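Local coordinates for protein predicted HD superfamily hydrolase (uncultured Thermotogales bacterium, PDB 2PQ7) that binds a pair of iron(III) ions in an all-helical HD domain and is probably a metal-dependent hydrolase, its substrate not established, at residues A[65-68]-A[69-72]. Numbering follows the deposited sequence.
Sequences LHDI and KRPH. With FE (Fe (III) ion), chain C; FE (Fe (III) ion), chain B; PO4 (phosphate ion), chain E; PO4 (phosphate ion), chain F.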
# COMPACT_ATOMS: atom_id res chain seq x y z
N LEU A 65 20.71 -5.08 18.10
CA LEU A 65 22.03 -4.53 17.86
C LEU A 65 22.55 -4.63 16.42
O LEU A 65 23.53 -3.96 16.09
CB LEU A 65 23.05 -5.21 18.76
CG LEU A 65 22.87 -4.88 20.23
CD1 LEU A 65 23.82 -5.74 21.06
CD2 LEU A 65 23.03 -3.42 20.53
N HIS A 66 21.85 -5.35 15.57
CA HIS A 66 22.50 -5.72 14.28
C HIS A 66 22.85 -4.54 13.39
O HIS A 66 23.86 -4.57 12.74
CB HIS A 66 21.70 -6.76 13.51
CG HIS A 66 20.59 -6.21 12.68
ND1 HIS A 66 19.43 -5.71 13.21
CD2 HIS A 66 20.47 -6.10 11.33
CE1 HIS A 66 18.65 -5.28 12.22
NE2 HIS A 66 19.27 -5.51 11.07
N ASP A 67 22.03 -3.50 13.39
CA ASP A 67 22.29 -2.30 12.60
C ASP A 67 22.65 -1.07 13.47
O ASP A 67 22.53 0.07 12.97
CB ASP A 67 21.06 -2.00 11.76
CG ASP A 67 20.96 -2.89 10.52
OD1 ASP A 67 21.95 -3.50 10.02
OD2 ASP A 67 19.83 -2.96 9.96
N ILE A 68 23.13 -1.29 14.70
CA ILE A 68 23.40 -0.18 15.59
C ILE A 68 24.54 0.71 15.07
O ILE A 68 24.56 1.90 15.36
CB ILE A 68 23.62 -0.62 17.04
CG1 ILE A 68 23.32 0.56 18.01
CG2 ILE A 68 25.02 -1.22 17.28
CD1 ILE A 68 23.52 0.25 19.45
N LYS A 69 25.38 0.16 14.17
CA LYS A 69 26.45 0.93 13.60
C LYS A 69 26.12 1.39 12.18
O LYS A 69 27.01 1.89 11.45
CB LYS A 69 27.78 0.18 13.70
CG LYS A 69 28.33 0.10 15.09
CD LYS A 69 28.96 1.42 15.50
CE LYS A 69 29.46 1.29 16.93
NZ LYS A 69 30.21 2.50 17.33
N ARG A 70 24.87 1.30 11.80
CA ARG A 70 24.46 1.84 10.49
C ARG A 70 24.68 3.35 10.39
O ARG A 70 25.20 3.85 9.39
CB ARG A 70 23.01 1.51 10.13
CG ARG A 70 22.83 0.36 9.24
CD ARG A 70 23.16 0.75 7.83
NE ARG A 70 22.94 -0.35 6.91
CZ ARG A 70 23.26 -0.32 5.62
NH1 ARG A 70 23.83 0.76 5.10
NH2 ARG A 70 23.03 -1.38 4.86
N PRO A 71 24.25 4.09 11.40
CA PRO A 71 24.51 5.52 11.33
C PRO A 71 26.02 5.81 11.24
O PRO A 71 26.44 6.66 10.45
CB PRO A 71 23.92 6.03 12.67
CG PRO A 71 22.82 5.06 12.95
CD PRO A 71 23.37 3.74 12.54
N HIS A 72 26.84 5.04 11.97
CA HIS A 72 28.25 5.22 11.92
C HIS A 72 28.81 4.91 10.53
O HIS A 72 29.70 5.64 10.07
CB HIS A 72 28.90 4.38 13.01
CG HIS A 72 30.40 4.42 12.99
ND1 HIS A 72 31.12 5.44 13.58
CD2 HIS A 72 31.30 3.56 12.47
CE1 HIS A 72 32.41 5.21 13.40
NE2 HIS A 72 32.55 4.08 12.74
FE FE C . 18.92 -4.63 9.05
FE FE B . 22.39 -4.40 8.29
P PO4 E . 20.11 -2.60 6.69
O1 PO4 E . 20.20 -2.56 5.19
O2 PO4 E . 19.66 -1.20 7.15
O3 PO4 E . 21.52 -2.87 7.22
O4 PO4 E . 18.98 -3.54 7.10
P PO4 F . 22.33 -5.24 5.08
O1 PO4 F . 22.73 -4.06 4.20
O2 PO4 F . 20.83 -5.33 5.22
O3 PO4 F . 22.98 -5.14 6.45
O4 PO4 F . 22.84 -6.48 4.39
O HOH W 1 25.64 -2.52 13.12
O HOH W 2 26.15 4.09 14.87
O HOH W 3 20.67 -5.41 8.27
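D67 and R70 lie side by side across a type I turn, D67 CB 3.9 Å from R70 CG; the carboxylate goes to the two irons and the guanidinium to the phosphate that bridges them. The turn is closed by R70 N donating to D67 O (2.9 Å, N-H...O 160°). The carboxylate and guanidinium are not in contact: D67 OD1 is 4.5 Å from R70 NE, and O3 of phosphate E, bound to iron B, receives the R70 NE hydrogen bond. D67 CG, anti to its own carbonyl carbon (chi1 -78°), turns one oxygen to each iron, OD1 to iron B at 2.0 Å and OD2 to iron C at 2.1 Å, so the carboxylate bridges them. H66 binds iron C through NE2 at 2.2 Å, while its ND1 is hydrogen-bonded to A63 O, which fixes the ring's rotation; D67 CG lies over one face of the imidazole, offset toward its rim. H37 and D132 complete the ligands of iron C, H80 and H112 those of iron B, and water 3 joins the two metals.

The R70 chain bends at chi2 and presents its guanidinium edge-on to the phosphates. NE gives O3 of phosphate E a 2.9 Å bond at 158°, NH2 reaches the same oxygen less directly, and its bonds to O1 of each phosphate are weak. I68 packs on I20, V21 and A24 of helix 14-25, and K69 occupies the N-cap of helix 70-76.

H66 and D67 are the HD dyad that gives the domain its name; R70, three residues after D67, adds a second-shell contact to the bound phosphates. O3 takes both a bond to iron B and hydrogen bonds from R70, so the P-O3 bond is probably polarised by both; the phosphates probably came from the crystallisation liquor, yet their placement is consistent with a pocket for phosphoryl groups.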